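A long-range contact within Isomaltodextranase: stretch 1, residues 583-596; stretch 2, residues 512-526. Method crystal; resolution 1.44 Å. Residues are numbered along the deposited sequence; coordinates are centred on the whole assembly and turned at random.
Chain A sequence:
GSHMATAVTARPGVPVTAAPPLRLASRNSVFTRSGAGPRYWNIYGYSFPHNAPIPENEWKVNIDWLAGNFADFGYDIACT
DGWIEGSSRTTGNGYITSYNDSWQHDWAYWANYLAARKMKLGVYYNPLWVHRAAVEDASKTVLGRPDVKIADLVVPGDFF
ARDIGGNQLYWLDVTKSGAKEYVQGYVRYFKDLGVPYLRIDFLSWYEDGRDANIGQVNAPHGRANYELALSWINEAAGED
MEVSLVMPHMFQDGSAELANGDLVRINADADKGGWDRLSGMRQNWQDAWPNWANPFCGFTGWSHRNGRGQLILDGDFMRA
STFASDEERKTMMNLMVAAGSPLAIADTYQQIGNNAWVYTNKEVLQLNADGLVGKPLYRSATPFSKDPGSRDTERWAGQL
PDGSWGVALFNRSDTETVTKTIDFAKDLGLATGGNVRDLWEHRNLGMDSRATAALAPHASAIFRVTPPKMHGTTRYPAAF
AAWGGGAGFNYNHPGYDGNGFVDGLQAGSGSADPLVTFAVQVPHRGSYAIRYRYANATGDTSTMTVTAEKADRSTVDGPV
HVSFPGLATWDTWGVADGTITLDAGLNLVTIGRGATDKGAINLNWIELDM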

# COMPACT_ATOMS: atom_id res chain seq x y z
N ASP A 583 -7.33 -7.31 -22.85
CA ASP A 583 -8.69 -6.80 -22.99
C ASP A 583 -8.64 -5.28 -22.93
O ASP A 583 -7.62 -4.71 -22.54
CB ASP A 583 -9.63 -7.39 -21.91
CG ASP A 583 -10.11 -8.82 -22.23
OD1 ASP A 583 -9.87 -9.30 -23.35
OD2 ASP A 583 -10.77 -9.50 -21.37
N ALA A 584 -9.71 -4.61 -23.38
CA ALA A 584 -9.79 -3.16 -23.33
C ALA A 584 -9.65 -2.73 -21.87
O ALA A 584 -10.27 -3.32 -21.01
CB ALA A 584 -11.13 -2.66 -23.85
N GLY A 585 -8.87 -1.70 -21.63
CA GLY A 585 -8.73 -1.15 -20.30
C GLY A 585 -7.63 -1.87 -19.57
O GLY A 585 -6.62 -2.20 -20.18
N LEU A 586 -7.84 -2.12 -18.28
CA LEU A 586 -6.77 -2.49 -17.38
C LEU A 586 -6.51 -3.99 -17.38
O LEU A 586 -7.41 -4.77 -17.11
CB LEU A 586 -7.10 -2.05 -15.94
CG LEU A 586 -6.08 -2.45 -14.86
CD1 LEU A 586 -4.71 -1.81 -15.06
CD2 LEU A 586 -6.65 -2.09 -13.50
N ASN A 587 -5.26 -4.34 -17.63
CA ASN A 587 -4.81 -5.72 -17.53
C ASN A 587 -3.60 -5.76 -16.62
O ASN A 587 -2.75 -4.87 -16.68
CB ASN A 587 -4.41 -6.28 -18.91
CG ASN A 587 -5.57 -6.31 -19.89
OD1 ASN A 587 -6.32 -7.30 -19.96
ND2 ASN A 587 -5.74 -5.21 -20.60
N LEU A 588 -3.49 -6.82 -15.83
CA LEU A 588 -2.27 -7.10 -15.08
C LEU A 588 -1.51 -8.20 -15.79
O LEU A 588 -2.02 -9.32 -15.93
CB LEU A 588 -2.58 -7.51 -13.64
CG LEU A 588 -3.16 -6.43 -12.71
CD1 LEU A 588 -2.28 -5.19 -12.70
CD2 LEU A 588 -4.59 -6.05 -13.03
N VAL A 589 -0.32 -7.87 -16.27
CA VAL A 589 0.53 -8.83 -16.97
C VAL A 589 1.62 -9.22 -16.00
O VAL A 589 2.44 -8.37 -15.61
CB VAL A 589 1.10 -8.24 -18.28
CG1 VAL A 589 2.03 -9.24 -18.96
CG2 VAL A 589 -0.03 -7.86 -19.23
N THR A 590 1.60 -10.48 -15.59
CA THR A 590 2.54 -11.03 -14.63
C THR A 590 3.42 -12.09 -15.29
O THR A 590 2.90 -13.01 -15.96
CB THR A 590 1.80 -11.58 -13.41
OG1 THR A 590 1.16 -10.47 -12.74
CG2 THR A 590 2.71 -12.29 -12.43
N ILE A 591 4.71 -11.96 -15.08
CA ILE A 591 5.74 -12.89 -15.57
C ILE A 591 6.52 -13.38 -14.37
O ILE A 591 7.00 -12.58 -13.57
CB ILE A 591 6.69 -12.25 -16.63
CG1 ILE A 591 7.81 -13.23 -17.01
CG2 ILE A 591 7.27 -10.92 -16.15
CD1 ILE A 591 8.56 -12.85 -18.28
N GLY A 592 6.65 -14.71 -14.21
CA GLY A 592 7.33 -15.28 -13.08
C GLY A 592 7.86 -16.68 -13.35
O GLY A 592 7.55 -17.26 -14.38
N ARG A 593 8.66 -17.17 -12.41
CA ARG A 593 9.38 -18.43 -12.59
C ARG A 593 8.78 -19.48 -11.67
O ARG A 593 9.07 -19.51 -10.47
CB ARG A 593 10.86 -18.20 -12.31
CG ARG A 593 11.78 -19.18 -13.03
CD ARG A 593 11.71 -20.56 -12.42
NE ARG A 593 12.90 -21.35 -12.78
CZ ARG A 593 13.11 -22.59 -12.41
NH1 ARG A 593 12.20 -23.24 -11.68
NH2 ARG A 593 14.24 -23.19 -12.77
N GLY A 594 7.96 -20.36 -12.24
CA GLY A 594 7.34 -21.45 -11.49
C GLY A 594 8.19 -22.71 -11.37
O GLY A 594 9.29 -22.81 -11.95
N ALA A 595 7.69 -23.67 -10.61
CA ALA A 595 8.41 -24.93 -10.36
C ALA A 595 8.64 -25.74 -11.64
O ALA A 595 9.63 -26.47 -11.75
CB ALA A 595 7.67 -25.76 -9.33
N THR A 596 7.74 -25.58 -12.61
CA THR A 596 7.82 -26.29 -13.88
C THR A 596 8.53 -25.47 -14.95
O THR A 596 8.64 -25.90 -16.09
CB THR A 596 6.42 -26.69 -14.39
OG1 THR A 596 5.64 -25.53 -14.69
CG2 THR A 596 5.69 -27.56 -13.37
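Stretch 2 512-526: ADPLVTFAVQVPHRG

Residues 515–522 of stretch 2 form a β-strand that runs antiparallel to strand 585–592, the two axes lying at 166° and approaching to 4.5 Å. The register pairs Leu-515 with Gly-592 and ends with Val-522 opposite Gly-585; together the stretches bury 1069 Å², both sides summed.

Ala-512 makes no contact. Asp-513, in extended conformation ahead of the strand, directs its CB toward stretch 1 and lies directly against it, Asp-513 CB being 3.4 Å from Arg-593 O, and two waters add links: one donates to both Asp-513 OD1 and Arg-593 O (2.7 Å each), and another donates to Asp-513 OD2 (2.7 Å) while accepting from Ala-595 N (2.8 Å). The ladder begins at Pro-514, whose O accepts a hydrogen bond from Arg-593 N (2.9 Å).

Leu-515, with phi/psi of -155/165, comes unusually near its partner, its CA 3.8 Å from Gly-592 CA. Glycine permits this approach, because a CB at 592 would lie 2.6 Å from Pro-514 O and 2.8 Å from Leu-515 CB. Val-516 then pairs with Ile-591 through two hydrogen bonds, Val-516 N to Ile-591 O (2.8 Å) and Ile-591 N to Val-516 O (2.9 Å), and its CB packs 4.1 Å from Ile-591 CG2.

Thr-517 faces Thr-590 in a non-hydrogen-bonded backbone pair, but both side chains adopt the m rotamer on the same face of the sheet, and their OG1 atoms form a hydrogen bond of 2.7 Å. Phe-518 restores the backbone pairing, with Phe-518 N to Val-589 O and Val-589 N to Phe-518 O both 2.8 Å. The Phe-518 ring lies on the other face and meets Ile-591 at the ring edge, Phe-518 CE2 to Ile-591 CG2 being 4.1 Å.

Ala-519, on the face of Thr-517, touches two leucines: its CB lies 3.9 Å from both Leu-586 CD1 and Leu-588 CD1. Val-520 pairs with Asn-587 (Val-520 N to Asn-587 O and Asn-587 N to Val-520 O, 2.8 Å each) and sets its CG2 3.9 Å from Val-589 CG2. Gln-521 bends its side chain back over Leu-586, bringing OE1 within 3.5 Å of Leu-586 CB.

Val-522 closes the ladder against Gly-585: Val-522 N donates to Gly-585 O (3.0 Å), and Gly-585 N donates to Val-522 O at a very short 2.3 Å. Beyond Pro-523 and His-524 the chain remains close, with Arg-525 CA 3.7 Å from Asp-583 CA. There Arg-525 NE and Asp-583 OD1 form a salt bridge (3.5 Å), although the position of OD1 is less certain.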

# COMPACT_ATOMS: atom_id res chain seq x y z
N ALA A 512 7.03 -19.52 -2.55
CA ALA A 512 6.52 -18.60 -3.56
C ALA A 512 7.39 -18.63 -4.82
O ALA A 512 8.58 -18.92 -4.76
CB ALA A 512 6.46 -17.18 -3.02
N ASP A 513 6.78 -18.30 -5.93
CA ASP A 513 7.48 -18.17 -7.19
C ASP A 513 7.83 -16.71 -7.45
O ASP A 513 6.96 -15.84 -7.38
CB ASP A 513 6.60 -18.70 -8.31
CG ASP A 513 6.32 -20.19 -8.18
OD1 ASP A 513 7.20 -20.90 -7.66
OD2 ASP A 513 5.19 -20.60 -8.53
N PRO A 514 9.09 -16.42 -7.78
CA PRO A 514 9.42 -15.01 -8.08
C PRO A 514 8.67 -14.51 -9.30
O PRO A 514 8.46 -15.25 -10.27
CB PRO A 514 10.92 -15.04 -8.35
CG PRO A 514 11.39 -16.42 -8.15
CD PRO A 514 10.24 -17.33 -7.95
N LEU A 515 8.25 -13.25 -9.25
CA LEU A 515 7.46 -12.69 -10.33
C LEU A 515 7.59 -11.17 -10.41
O LEU A 515 8.04 -10.51 -9.46
CB LEU A 515 5.97 -13.09 -10.19
CG LEU A 515 5.23 -12.65 -8.90
CD1 LEU A 515 4.75 -11.19 -8.93
CD2 LEU A 515 4.06 -13.58 -8.56
N VAL A 516 7.15 -10.66 -11.55
CA VAL A 516 7.03 -9.22 -11.82
C VAL A 516 5.66 -8.97 -12.40
O VAL A 516 5.18 -9.73 -13.26
CB VAL A 516 8.09 -8.71 -12.81
CG1 VAL A 516 7.93 -7.22 -13.08
CG2 VAL A 516 9.48 -9.00 -12.29
N THR A 517 5.00 -7.93 -11.92
CA THR A 517 3.67 -7.57 -12.39
C THR A 517 3.65 -6.16 -12.96
O THR A 517 4.14 -5.20 -12.32
CB THR A 517 2.60 -7.68 -11.27
OG1 THR A 517 2.53 -9.05 -10.83
CG2 THR A 517 1.25 -7.21 -11.70
N PHE A 518 3.07 -6.05 -14.14
CA PHE A 518 2.89 -4.80 -14.88
C PHE A 518 1.41 -4.53 -15.04
O PHE A 518 0.63 -5.45 -15.33
CB PHE A 518 3.49 -4.89 -16.30
CG PHE A 518 4.95 -5.22 -16.34
CD1 PHE A 518 5.91 -4.22 -16.34
CD2 PHE A 518 5.36 -6.55 -16.44
CE1 PHE A 518 7.25 -4.52 -16.41
CE2 PHE A 518 6.70 -6.85 -16.50
CZ PHE A 518 7.66 -5.85 -16.49
N ALA A 519 1.01 -3.27 -14.90
CA ALA A 519 -0.33 -2.87 -15.25
C ALA A 519 -0.29 -2.24 -16.62
O ALA A 519 0.50 -1.35 -16.87
CB ALA A 519 -0.87 -1.87 -14.24
N VAL A 520 -1.18 -2.68 -17.49
CA VAL A 520 -1.20 -2.18 -18.86
C VAL A 520 -2.65 -1.84 -19.23
O VAL A 520 -3.57 -2.55 -18.88
CB VAL A 520 -0.61 -3.21 -19.87
CG1 VAL A 520 0.75 -3.70 -19.43
CG2 VAL A 520 -1.54 -4.38 -20.07
N GLN A 521 -2.81 -0.73 -19.95
CA GLN A 521 -4.12 -0.27 -20.40
C GLN A 521 -4.14 -0.33 -21.93
O GLN A 521 -3.22 0.16 -22.58
CB GLN A 521 -4.37 1.16 -19.90
CG GLN A 521 -5.82 1.63 -19.95
CD GLN A 521 -6.63 1.29 -18.70
OE1 GLN A 521 -6.10 0.79 -17.72
NE2 GLN A 521 -7.94 1.56 -18.75
N VAL A 522 -5.16 -1.00 -22.49
CA VAL A 522 -5.37 -1.08 -23.95
C VAL A 522 -6.82 -0.74 -24.31
O VAL A 522 -7.70 -0.83 -23.47
CB VAL A 522 -5.01 -2.47 -24.55
CG1 VAL A 522 -3.51 -2.71 -24.51
CG2 VAL A 522 -5.75 -3.57 -23.84
N PRO A 523 -7.08 -0.37 -25.58
CA PRO A 523 -8.43 0.09 -26.01
C PRO A 523 -9.57 -0.92 -26.27
O PRO A 523 -10.72 -0.51 -26.20
CB PRO A 523 -8.13 0.89 -27.28
CG PRO A 523 -6.82 0.40 -27.77
CD PRO A 523 -6.04 -0.02 -26.56
N HIS A 524 -9.29 -2.21 -26.53
CA HIS A 524 -10.35 -3.20 -26.85
C HIS A 524 -9.98 -4.64 -26.45
O HIS A 524 -8.82 -4.94 -26.24
CB HIS A 524 -10.68 -3.15 -28.34
CG HIS A 524 -9.49 -3.38 -29.21
ND1 HIS A 524 -8.75 -2.35 -29.73
CD2 HIS A 524 -8.88 -4.52 -29.60
CE1 HIS A 524 -7.74 -2.84 -30.42
NE2 HIS A 524 -7.79 -4.16 -30.36
N ARG A 525 -10.98 -5.51 -26.30
CA ARG A 525 -10.71 -6.93 -26.04
C ARG A 525 -10.06 -7.59 -27.25
O ARG A 525 -10.53 -7.39 -28.37
CB ARG A 525 -12.01 -7.68 -25.69
CG ARG A 525 -11.83 -9.18 -25.47
CD ARG A 525 -13.03 -9.78 -24.74
NE ARG A 525 -12.77 -11.06 -24.07
CZ ARG A 525 -13.50 -12.18 -24.25
NH1 ARG A 525 -14.56 -12.18 -25.06
NH2 ARG A 525 -13.19 -13.29 -23.59
N GLY A 526 -8.98 -8.34 -27.03
CA GLY A 526 -8.29 -9.03 -28.14
C GLY A 526 -6.82 -9.37 -27.95
O GLY A 526 -6.33 -9.45 -26.82
O HOH W 1 9.76 -21.19 -8.43
O HOH W 2 5.35 -23.25 -9.08
O HOH W 3 -11.21 -12.54 -21.74